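Long-range contacts in histone-lysine N-methyltransferase, H3 lysine-9 specific SUVH6 (Arabidopsis thaliana, PDB 6A5K), which transfers methyl groups from S-adenosylmethionine to a lysine of histone H3 and probably recognises DNA methylated in non-CG contexts: residues K106-I111 with L159-S164; T163-Q168 with Y196-Y201; V274-P279 with I379-G384; E400-I405 with T440-S445. The protein carries 1 engineered substitution. One frame throughout, in Å; residues are numbered along the deposited sequence.

Contact 1 of 4, residues K106-I111 with L159-S164; sequences KVATSI and LALATS
Where Val-107 meets Ala-160, strand 106-111 and helix 159-164 cross almost at a right angle (95°), with their axes 5.5 Å apart. Such closeness suits the small residue that the helix turns to the strand, Ala-160, whose CB packs on the Val-107 to Ala-108 peptide. The backbones themselves touch by two CA-H...O contacts, Ala-160 CA to Lys-106 O at 3.5 Å and, in the reverse sense, Val-107 CA to Ala-160 O. Thr-163 continues the contact: its CB presses to 3.2 Å on Lys-106 O, while its CG2 meets Val-107 CG1, the two side chains crossing at about a right angle. Thr-163 OG1 donates to Leu-159 O at 2.8 Å, on the face of that carbonyl opposite to the one used by Thr-163 N. A water that accepts from Lys-106 N donates to this same hydroxyl and so bridges strand and helix. Ser-164 OG, anti to its carbonyl carbon (chi1 -73°), accepts from Ala-108 N at 3.1 Å in a bent bond (135°); the same N-H has a weak second acceptor in Ala-160 O. A further water lies 2.6 Å from both Ser-164 OG and Ala-108 O and probably links them. Beyond this polar patch, Leu-161 CD1 reaches back to Ala-108 CB at 3.6 Å and to Ile-111 CG2. The contact lays helix 156-167 across the mixed beta sheet of the SRA domain, close to a classic beta bulge where Thr-109 and Ser-110 both face Asp-98. In this largely buried seam, Ser-164 OG thus gives Ala-108 N an acceptor, and a water held by Thr-163 OG1 gives one to Lys-106 N.

Contact 2 of 4, residues T163-Q168 with Y196-Y201; sequences TSIEKQ and YLVEKY
Ile-165, Val-198 and Gln-168 carry this contact, in which the C-terminal end of helix 156-167 packs across strand 190-205 of the mixed beta sheet of the SRA domain, the segment axes 109° apart. Ile-165 lies over the strand and follows it for several residues. Its CG1, anti to the carbonyl carbon (chi1 -60°), meets Val-198 CG1 at 3.5 Å, tighter than usual for two carbons, and the side chains cross at about a right angle. Its CG2 rests on Glu-199 O, and its CD1 reaches the Lys-200 backbone before touching Tyr-201 CD2 at 3.7 Å, close to the ring plane and at the ring's edge. Even the backbone takes part, with Ile-165 CA 3.4 Å from Val-198 O in a CA-H...O contact. Val-198 divides its branches: CG1 goes to Ile-165, whereas CG2 packs on Ser-164 CB at 3.6 Å, and Val-171 of the adjoining strand touches the same side chain. Nearby, a water accepts from Val-198 N and donates to Ser-164 O, tying the strand to the last turn of the helix. Gln-168 is the first residue beyond the helix, with positive phi; its chain bends at chi2 (-62°), which turns CD back, and NE2 lies between Ile-165 O and Val-198 O. Its OE1 lies against Leu-197 CD1, and Leu-197 CD2 approaches Gln-168 O. The amide nitrogen serves helix and strand together: Gln-168 NE2 gives a nearly straight bond of 2.7 Å to a lone pair of Ile-165 O, in both the carbonyl and the amide planes, and a more bent one of 3.1 Å to Val-198 O, whose carbonyl plane it approaches at a tilt.

Contact 3 of 4, residues V274-P279 with I379-G384; sequences VKLIYP and ICEYVG
Ile-277 and Gly-384 supply the hydrogen bond of this contact, in which a loop of the Pre-SET region lies beside the chain leaving strand 378-381 of the SET domain. Ile-277 N donates to Gly-384 O at 3.2 Å, nearly straight at the hydrogen (173°). Ile-277 also has a backbone bond with Leu-386, so the loop runs on beside strand 385-388. Apolar packing between side chains is loose and rests on one pair, Leu-276 CD2 and Val-383 CG1, 4.3 Å apart. A third kind of contact, closer than this, sets methyl groups against oxygens. Leu-276 CD2 sits 3.6 Å from Gly-384 O. Val-383 CG1, anti to its own backbone N (chi1 172°), lies against the Lys-275 carbonyl, 3.5 Å from Lys-275 O. Leu-276 CD1 touches a carboxylate oxygen, Glu-381 OE2, at 3.3 Å, the two side chains crossing at about a right angle. The extended Glu-381 chain carries that oxygen to the leucine, yet its polar partner is His-477 ND1, of strand 477-482. Asn-448 is hydrogen-bonded to both Glu-381 O and Val-383 N. Chemically, the join between Pre-SET and SET elements is uneven: one carbonyl is well met, whereas Gly-384 N, with Leu-276 CD2 3.8 Å away, is buried without a partner in the model, probably at some energetic cost.

Contact 4 of 4, residues E400-I405 with T440-S445; sequences EYLFDI and TIDAAS. With SAM (S-adenosylmethionine), chain F.
Tyr-401 and Ala-443 begin the pairing: Ala-443 N donates to Tyr-401 O at 2.8 Å, and Tyr-382 OH adds a weak bond to that oxygen. Ala-443 O in turn accepts from Arg-451 NE. Phe-403 and Ile-441 then exchange two bonds, Phe-403 N to Ile-441 O and Ile-441 N to Phe-403 O, both 2.9 Å long. These pairs join two strands of the small three-stranded antiparallel sheet of the SET domain, with Leu-402 opposite Asp-442 and Asp-404 opposite Thr-440 on one face, and Phe-403 and Ile-441 on the other. Leu-402 CD2 packs on Asp-442 CG at 3.7 Å. The carboxylate is satisfied twice: its OD1 accepts from Ala-444 N at 2.9 Å in an Asx turn, and OD2 from Asn-398. Thr-440 OG1 is hydrogen-bonded to Asp-389. Ile-405 CD1 meets Ile-441 CG1 at 4.0 Å, the side chains crossing at about a right angle. Tyr-401 CB lies on Ala-444 CB while its ring extends to S-adenosylmethionine. Tyr-401 OH donates to the ligand's carboxylate atom O at 2.6 Å, in the ring plane. Glu-400 OE2 accepts hydrogen bonds from both ribose hydroxyls, with O2' and O3' each 2.8 Å away.

In the fold
The four contacts fall into two distant groups. Contacts 1 and 2, centres 8 Å apart, are two uses of one helix: they share Thr-163 and Ser-164, and Leu-161 CD1 of the first packs against Val-198 CG2 of the second, so the helix binds two strands of one SRA sheet. Contacts 3 and 4, centres 10 Å apart, adjoin where the Pre-SET loop meets the SET domain, and Gly-384 N lies 3.5 Å from Ile-441 CG2. Contact 4 touches S-adenosylmethionine directly, and contact 3 approaches it through Tyr-382, whose side chain is about 5 Å from the ligand. Between the groups, centres stand about 54 to 55 Å apart, on opposite sides of the chain's centre.

Contact 1 of 4, residues K106-I111 with L159-S164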
# COMPACT_ATOMS: atom_id res chain seq x y z
N LYS A 106 -16.36 1.07 -33.39
CA LYS A 106 -15.67 0.70 -32.17
C LYS A 106 -14.99 1.94 -31.64
O LYS A 106 -14.47 2.74 -32.41
CB LYS A 106 -14.66 -0.42 -32.42
CG LYS A 106 -15.29 -1.75 -32.79
CD LYS A 106 -14.29 -2.69 -33.45
CE LYS A 106 -14.92 -4.04 -33.76
NZ LYS A 106 -14.02 -4.91 -34.57
N VAL A 107 -15.03 2.11 -30.32
CA VAL A 107 -14.35 3.24 -29.69
C VAL A 107 -13.42 2.70 -28.62
O VAL A 107 -13.67 1.62 -28.07
CB VAL A 107 -15.33 4.24 -29.06
CG1 VAL A 107 -16.23 4.86 -30.14
CG2 VAL A 107 -16.16 3.58 -27.96
N ALA A 108 -12.35 3.43 -28.35
CA ALA A 108 -11.43 3.03 -27.29
C ALA A 108 -12.10 3.08 -25.93
O ALA A 108 -12.90 3.98 -25.66
CB ALA A 108 -10.19 3.90 -27.30
N THR A 109 -11.77 2.13 -25.07
CA THR A 109 -12.24 2.16 -23.70
C THR A 109 -11.12 2.58 -22.77
O THR A 109 -11.35 3.26 -21.77
CB THR A 109 -12.77 0.79 -23.26
OG1 THR A 109 -11.76 -0.20 -23.53
CG2 THR A 109 -14.06 0.44 -24.01
N SER A 110 -9.89 2.17 -23.10
CA SER A 110 -8.78 2.50 -22.20
C SER A 110 -7.45 2.43 -22.91
O SER A 110 -7.29 1.69 -23.86
CB SER A 110 -8.78 1.55 -21.00
OG SER A 110 -8.58 0.22 -21.42
N ILE A 111 -6.49 3.23 -22.45
CA ILE A 111 -5.13 3.15 -22.98
C ILE A 111 -4.11 3.11 -21.85
O ILE A 111 -4.32 3.71 -20.79
CB ILE A 111 -4.79 4.34 -23.92
CG1 ILE A 111 -4.86 5.67 -23.18
CG2 ILE A 111 -5.71 4.33 -25.14
CD1 ILE A 111 -4.52 6.89 -24.05
N LEU A 159 -7.70 2.75 -34.93
CA LEU A 159 -8.97 3.15 -35.54
C LEU A 159 -10.02 3.44 -34.47
O LEU A 159 -10.81 4.37 -34.60
CB LEU A 159 -9.48 2.07 -36.50
CG LEU A 159 -10.81 2.35 -37.21
CD1 LEU A 159 -10.72 3.61 -38.06
CD2 LEU A 159 -11.24 1.17 -38.06
N ALA A 160 -10.02 2.64 -33.40
CA ALA A 160 -10.98 2.84 -32.32
C ALA A 160 -10.73 4.17 -31.62
O ALA A 160 -11.67 4.91 -31.30
CB ALA A 160 -10.91 1.70 -31.32
N LEU A 161 -9.46 4.46 -31.37
CA LEU A 161 -9.08 5.71 -30.71
C LEU A 161 -9.46 6.89 -31.60
O LEU A 161 -9.93 7.92 -31.12
CB LEU A 161 -7.59 5.71 -30.39
CG LEU A 161 -7.04 6.61 -29.28
CD1 LEU A 161 -7.88 6.54 -28.00
CD2 LEU A 161 -5.58 6.24 -28.99
N ALA A 162 -9.26 6.73 -32.91
CA ALA A 162 -9.66 7.76 -33.87
C ALA A 162 -11.18 7.98 -33.84
O ALA A 162 -11.66 9.11 -33.91
CB ALA A 162 -9.20 7.39 -35.27
N THR A 163 -11.93 6.89 -33.73
CA THR A 163 -13.39 6.96 -33.69
C THR A 163 -13.88 7.63 -32.40
O THR A 163 -14.93 8.29 -32.38
CB THR A 163 -14.01 5.55 -33.82
OG1 THR A 163 -13.52 4.94 -35.02
CG2 THR A 163 -15.54 5.61 -33.87
N SER A 164 -13.12 7.45 -31.32
CA SER A 164 -13.44 8.13 -30.06
C SER A 164 -13.56 9.64 -30.24
O SER A 164 -14.37 10.29 -29.57
CB SER A 164 -12.38 7.82 -28.99
OG SER A 164 -12.50 6.49 -28.51
O HOH W 1 -15.05 2.34 -35.81
O HOH W 2 -13.95 6.27 -26.34

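Contact 2 of 4, residues T163-Q168 with Y196-Y201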
# COMPACT_ATOMS: atom_id res chain seq x y z
N THR A 163 -11.93 6.89 -33.73
CA THR A 163 -13.39 6.96 -33.69
C THR A 163 -13.88 7.63 -32.40
O THR A 163 -14.93 8.29 -32.38
CB THR A 163 -14.01 5.55 -33.82
OG1 THR A 163 -13.52 4.94 -35.02
CG2 THR A 163 -15.54 5.61 -33.87
N SER A 164 -13.12 7.45 -31.32
CA SER A 164 -13.44 8.13 -30.06
C SER A 164 -13.56 9.64 -30.24
O SER A 164 -14.37 10.29 -29.57
CB SER A 164 -12.38 7.82 -28.99
OG SER A 164 -12.50 6.49 -28.51
N ILE A 165 -12.76 10.19 -31.14
CA ILE A 165 -12.82 11.62 -31.47
C ILE A 165 -14.20 12.01 -31.99
O ILE A 165 -14.80 12.99 -31.53
CB ILE A 165 -11.77 12.00 -32.52
CG1 ILE A 165 -10.36 11.69 -32.01
CG2 ILE A 165 -11.88 13.48 -32.90
CD1 ILE A 165 -9.27 11.88 -33.04
N GLU A 166 -14.71 11.24 -32.94
CA GLU A 166 -16.01 11.54 -33.54
C GLU A 166 -17.15 11.32 -32.57
O GLU A 166 -18.10 12.11 -32.54
CB GLU A 166 -16.25 10.69 -34.79
CG GLU A 166 -15.05 10.50 -35.69
CD GLU A 166 -15.24 9.36 -36.68
OE1 GLU A 166 -16.40 8.90 -36.84
OE2 GLU A 166 -14.25 8.94 -37.30
N LYS A 167 -17.07 10.27 -31.76
CA LYS A 167 -18.16 9.99 -30.82
C LYS A 167 -18.04 10.79 -29.52
O LYS A 167 -19.02 10.94 -28.78
CB LYS A 167 -18.21 8.49 -30.50
CG LYS A 167 -18.29 7.59 -31.72
CD LYS A 167 -19.63 7.72 -32.41
CE LYS A 167 -19.96 6.45 -33.17
NZ LYS A 167 -19.38 6.46 -34.54
N GLN A 168 -16.84 11.32 -29.26
CA GLN A 168 -16.55 12.03 -28.02
C GLN A 168 -16.93 11.20 -26.80
O GLN A 168 -17.54 11.68 -25.85
CB GLN A 168 -17.26 13.39 -27.99
CG GLN A 168 -16.59 14.42 -28.89
CD GLN A 168 -15.17 14.72 -28.44
OE1 GLN A 168 -14.95 15.29 -27.37
NE2 GLN A 168 -14.19 14.32 -29.25
N TYR A 196 -10.56 10.76 -20.12
CA TYR A 196 -10.12 11.75 -21.09
C TYR A 196 -11.00 11.71 -22.33
O TYR A 196 -11.67 10.71 -22.59
CB TYR A 196 -8.66 11.51 -21.50
CG TYR A 196 -7.61 11.87 -20.46
CD1 TYR A 196 -6.66 12.84 -20.72
CD2 TYR A 196 -7.56 11.21 -19.23
CE1 TYR A 196 -5.69 13.18 -19.79
CE2 TYR A 196 -6.59 11.53 -18.29
CZ TYR A 196 -5.66 12.51 -18.57
OH TYR A 196 -4.70 12.84 -17.64
N LEU A 197 -10.97 12.79 -23.10
CA LEU A 197 -11.59 12.80 -24.42
C LEU A 197 -10.49 12.89 -25.47
O LEU A 197 -9.46 13.54 -25.24
CB LEU A 197 -12.56 13.98 -24.57
CG LEU A 197 -13.83 13.95 -23.71
CD1 LEU A 197 -14.65 15.22 -23.90
CD2 LEU A 197 -14.67 12.72 -24.02
N VAL A 198 -10.68 12.23 -26.60
CA VAL A 198 -9.72 12.32 -27.70
C VAL A 198 -10.12 13.48 -28.63
O VAL A 198 -11.24 13.53 -29.14
CB VAL A 198 -9.64 11.00 -28.49
CG1 VAL A 198 -8.34 10.94 -29.28
CG2 VAL A 198 -9.74 9.80 -27.54
N GLU A 199 -9.20 14.41 -28.84
CA GLU A 199 -9.50 15.65 -29.55
C GLU A 199 -9.08 15.62 -31.01
O GLU A 199 -9.79 16.14 -31.88
CB GLU A 199 -8.81 16.84 -28.85
CG GLU A 199 -9.31 17.11 -27.45
CD GLU A 199 -8.72 18.37 -26.85
OE1 GLU A 199 -7.55 18.68 -27.14
OE2 GLU A 199 -9.44 19.06 -26.09
N LYS A 200 -7.93 15.02 -31.29
CA LYS A 200 -7.43 14.97 -32.66
C LYS A 200 -6.33 13.92 -32.78
O LYS A 200 -5.77 13.47 -31.78
CB LYS A 200 -6.88 16.33 -33.10
CG LYS A 200 -5.64 16.78 -32.34
CD LYS A 200 -5.14 18.13 -32.85
CE LYS A 200 -4.06 18.70 -31.94
NZ LYS A 200 -3.60 20.05 -32.40
N TYR A 201 -6.04 13.53 -34.01
CA TYR A 201 -4.90 12.67 -34.25
C TYR A 201 -4.15 13.11 -35.50
O TYR A 201 -4.66 13.88 -36.32
CB TYR A 201 -5.34 11.20 -34.38
CG TYR A 201 -5.90 10.81 -35.72
CD1 TYR A 201 -5.12 10.12 -36.64
CD2 TYR A 201 -7.21 11.09 -36.06
CE1 TYR A 201 -5.62 9.75 -37.87
CE2 TYR A 201 -7.73 10.72 -37.29
CZ TYR A 201 -6.92 10.05 -38.19
OH TYR A 201 -7.42 9.68 -39.41
O HOH W 3 -13.22 11.08 -27.03

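Contact 3 of 4, residues V274-P279 with I379-G384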
# COMPACT_ATOMS: atom_id res chain seq x y z
N VAL A 274 11.84 8.07 19.61
CA VAL A 274 12.05 6.98 18.66
C VAL A 274 12.29 5.65 19.39
O VAL A 274 12.43 4.60 18.77
CB VAL A 274 13.24 7.24 17.71
CG1 VAL A 274 13.14 8.63 17.10
CG2 VAL A 274 14.56 7.09 18.45
N LYS A 275 12.33 5.71 20.72
CA LYS A 275 12.59 4.50 21.51
C LYS A 275 11.46 4.17 22.48
O LYS A 275 10.91 5.05 23.13
CB LYS A 275 13.91 4.65 22.27
CG LYS A 275 15.12 4.84 21.38
CD LYS A 275 16.13 3.71 21.54
CE LYS A 275 17.39 4.20 22.24
NZ LYS A 275 18.58 3.39 21.85
N LEU A 276 11.14 2.89 22.57
CA LEU A 276 10.15 2.43 23.53
C LEU A 276 10.62 2.70 24.96
O LEU A 276 11.81 2.59 25.27
CB LEU A 276 9.86 0.94 23.35
CG LEU A 276 9.00 0.56 22.15
CD1 LEU A 276 8.99 -0.96 21.99
CD2 LEU A 276 7.59 1.10 22.34
N ILE A 277 9.68 3.07 25.82
CA ILE A 277 9.99 3.25 27.23
C ILE A 277 9.42 2.08 28.01
O ILE A 277 8.21 1.88 28.07
CB ILE A 277 9.44 4.58 27.76
CG1 ILE A 277 9.98 5.73 26.91
CG2 ILE A 277 9.78 4.75 29.24
CD1 ILE A 277 9.28 7.03 27.15
N TYR A 278 10.32 1.29 28.59
CA TYR A 278 9.94 0.10 29.33
C TYR A 278 9.82 0.39 30.82
O TYR A 278 10.55 1.23 31.34
CB TYR A 278 10.96 -1.02 29.13
CG TYR A 278 10.99 -1.64 27.75
CD1 TYR A 278 10.11 -2.66 27.40
CD2 TYR A 278 11.91 -1.23 26.79
CE1 TYR A 278 10.14 -3.23 26.14
CE2 TYR A 278 11.95 -1.79 25.53
CZ TYR A 278 11.06 -2.79 25.21
OH TYR A 278 11.09 -3.36 23.96
N PRO A 279 8.90 -0.29 31.50
CA PRO A 279 9.04 -0.33 32.96
C PRO A 279 10.32 -1.10 33.27
O PRO A 279 10.81 -1.85 32.42
CB PRO A 279 7.79 -1.09 33.43
CG PRO A 279 6.84 -1.03 32.27
CD PRO A 279 7.70 -1.01 31.04
N ILE A 379 5.92 0.50 7.56
CA ILE A 379 5.67 1.94 7.66
C ILE A 379 6.44 2.53 8.84
O ILE A 379 7.39 3.28 8.66
CB ILE A 379 4.16 2.25 7.87
CG1 ILE A 379 3.29 1.52 6.84
CG2 ILE A 379 3.94 3.77 7.86
CD1 ILE A 379 3.66 1.83 5.38
N CYS A 380 6.01 2.17 10.04
CA CYS A 380 6.61 2.67 11.27
C CYS A 380 6.15 1.81 12.43
O CYS A 380 5.26 0.98 12.27
CB CYS A 380 6.24 4.14 11.52
SG CYS A 380 4.47 4.39 11.85
N GLU A 381 6.75 2.04 13.59
CA GLU A 381 6.34 1.40 14.84
C GLU A 381 5.35 2.29 15.58
O GLU A 381 5.35 3.50 15.38
CB GLU A 381 7.57 1.12 15.72
CG GLU A 381 7.27 0.36 17.01
CD GLU A 381 8.53 -0.16 17.70
OE1 GLU A 381 9.64 0.13 17.21
OE2 GLU A 381 8.41 -0.85 18.73
N TYR A 382 4.51 1.69 16.42
CA TYR A 382 3.78 2.49 17.40
C TYR A 382 4.65 2.62 18.64
O TYR A 382 4.75 1.69 19.44
CB TYR A 382 2.42 1.86 17.75
CG TYR A 382 1.50 2.84 18.45
CD1 TYR A 382 1.59 3.05 19.82
CD2 TYR A 382 0.55 3.56 17.74
CE1 TYR A 382 0.75 3.96 20.46
CE2 TYR A 382 -0.28 4.46 18.36
CZ TYR A 382 -0.18 4.66 19.73
OH TYR A 382 -1.01 5.56 20.35
N VAL A 383 5.30 3.77 18.79
CA VAL A 383 6.22 3.96 19.90
C VAL A 383 5.60 4.82 20.99
O VAL A 383 4.94 5.82 20.71
CB VAL A 383 7.54 4.60 19.41
CG1 VAL A 383 8.44 4.98 20.59
CG2 VAL A 383 8.28 3.66 18.47
N GLY A 384 5.82 4.42 22.24
CA GLY A 384 5.35 5.16 23.40
C GLY A 384 5.86 4.48 24.66
O GLY A 384 6.83 3.74 24.61

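Contact 4 of 4, residues E400-I405 with T440-S445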
# COMPACT_ATOMS: atom_id res chain seq x y z
N GLU A 400 -6.75 8.99 24.04
CA GLU A 400 -6.75 9.08 22.58
C GLU A 400 -5.45 8.56 21.96
O GLU A 400 -5.35 8.47 20.74
CB GLU A 400 -7.00 10.51 22.13
CG GLU A 400 -8.44 10.96 22.34
CD GLU A 400 -8.74 12.28 21.67
OE1 GLU A 400 -8.15 13.31 22.08
OE2 GLU A 400 -9.57 12.30 20.74
N TYR A 401 -4.48 8.18 22.79
CA TYR A 401 -3.19 7.74 22.28
C TYR A 401 -2.72 6.43 22.90
O TYR A 401 -1.54 6.25 23.19
CB TYR A 401 -2.15 8.85 22.50
CG TYR A 401 -2.52 10.12 21.79
CD1 TYR A 401 -2.36 10.24 20.41
CD2 TYR A 401 -3.07 11.19 22.48
CE1 TYR A 401 -2.71 11.40 19.75
CE2 TYR A 401 -3.43 12.35 21.82
CZ TYR A 401 -3.25 12.45 20.45
OH TYR A 401 -3.61 13.60 19.79
N LEU A 402 -3.67 5.52 23.09
CA LEU A 402 -3.35 4.20 23.63
C LEU A 402 -3.47 3.13 22.53
O LEU A 402 -4.45 3.10 21.79
CB LEU A 402 -4.29 3.85 24.78
CG LEU A 402 -4.32 4.79 25.99
CD1 LEU A 402 -5.34 4.29 27.00
CD2 LEU A 402 -2.93 4.91 26.61
N PHE A 403 -2.45 2.28 22.43
CA PHE A 403 -2.56 1.09 21.60
C PHE A 403 -2.64 -0.13 22.50
O PHE A 403 -1.67 -0.50 23.16
CB PHE A 403 -1.37 0.94 20.64
CG PHE A 403 -1.57 -0.12 19.59
CD1 PHE A 403 -1.33 -1.45 19.87
CD2 PHE A 403 -2.02 0.22 18.31
CE1 PHE A 403 -1.52 -2.43 18.90
CE2 PHE A 403 -2.20 -0.75 17.34
CZ PHE A 403 -1.95 -2.08 17.64
N ASP A 404 -3.82 -0.75 22.53
CA ASP A 404 -4.04 -1.95 23.32
C ASP A 404 -3.42 -3.14 22.60
O ASP A 404 -3.88 -3.53 21.53
CB ASP A 404 -5.55 -2.15 23.54
CG ASP A 404 -5.88 -3.27 24.51
OD1 ASP A 404 -5.20 -4.31 24.52
OD2 ASP A 404 -6.85 -3.10 25.28
N ILE A 405 -2.36 -3.72 23.17
CA ILE A 405 -1.63 -4.80 22.51
C ILE A 405 -2.45 -6.11 22.51
O ILE A 405 -3.09 -6.44 23.51
CB ILE A 405 -0.26 -5.05 23.18
CG1 ILE A 405 0.62 -3.80 23.09
CG2 ILE A 405 0.44 -6.26 22.58
CD1 ILE A 405 1.96 -3.94 23.79
N THR A 440 -0.28 -2.18 27.20
CA THR A 440 -0.75 -1.11 26.32
C THR A 440 0.40 -0.13 26.09
O THR A 440 1.23 0.07 26.97
CB THR A 440 -1.97 -0.37 26.95
OG1 THR A 440 -3.09 -1.26 26.98
CG2 THR A 440 -2.34 0.90 26.17
N ILE A 441 0.46 0.45 24.90
CA ILE A 441 1.44 1.48 24.61
C ILE A 441 0.77 2.85 24.72
O ILE A 441 -0.21 3.13 24.02
CB ILE A 441 2.07 1.32 23.21
CG1 ILE A 441 2.67 -0.07 23.05
CG2 ILE A 441 3.14 2.37 22.99
CD1 ILE A 441 2.82 -0.49 21.60
N ASP A 442 1.29 3.69 25.61
CA ASP A 442 0.77 5.03 25.84
C ASP A 442 1.65 6.03 25.11
O ASP A 442 2.79 6.27 25.52
CB ASP A 442 0.72 5.33 27.34
CG ASP A 442 0.15 6.71 27.67
OD1 ASP A 442 -0.06 7.53 26.75
OD2 ASP A 442 -0.08 6.99 28.86
N ALA A 443 1.13 6.63 24.05
CA ALA A 443 1.89 7.60 23.27
C ALA A 443 1.40 9.04 23.46
O ALA A 443 1.69 9.90 22.63
CB ALA A 443 1.85 7.22 21.78
N ALA A 444 0.67 9.29 24.53
CA ALA A 444 0.06 10.61 24.74
C ALA A 444 1.09 11.67 25.06
O ALA A 444 1.07 12.76 24.49
CB ALA A 444 -0.98 10.55 25.84
N SER A 445 1.98 11.35 26.00
CA SER A 445 3.01 12.30 26.44
C SER A 445 4.28 12.14 25.63
O SER A 445 4.90 13.12 25.20
CB SER A 445 3.31 12.10 27.93
OG SER A 445 2.22 12.49 28.74
N SAM F . -6.29 12.67 14.79
CA SAM F . -5.38 12.54 15.94
C SAM F . -4.67 13.85 16.30
O SAM F . -3.78 13.87 17.16
OXT SAM F . -4.97 14.91 15.74
CB SAM F . -4.34 11.45 15.69
CG SAM F . -4.92 10.07 15.92
SD SAM F . -5.27 9.90 17.69
CE SAM F . -4.32 8.41 18.00
C5' SAM F . -6.91 9.17 17.78
C4' SAM F . -7.98 10.24 17.73
O4' SAM F . -8.11 10.72 16.40
C3' SAM F . -9.33 9.69 18.13
O3' SAM F . -9.54 9.80 19.52
C2' SAM F . -10.26 10.58 17.36
O2' SAM F . -10.38 11.80 18.06
C1' SAM F . -9.48 10.87 16.09
N9 SAM F . -9.85 9.90 15.04
C8 SAM F . -9.05 8.95 14.46
N7 SAM F . -9.78 8.26 13.55
C5 SAM F . -11.05 8.74 13.55
C6 SAM F . -12.19 8.41 12.83
N6 SAM F . -12.18 7.44 11.92
N1 SAM F . -13.36 9.10 13.08
C2 SAM F . -13.39 10.12 14.01
N3 SAM F . -12.25 10.45 14.72
C4 SAM F . -11.10 9.78 14.49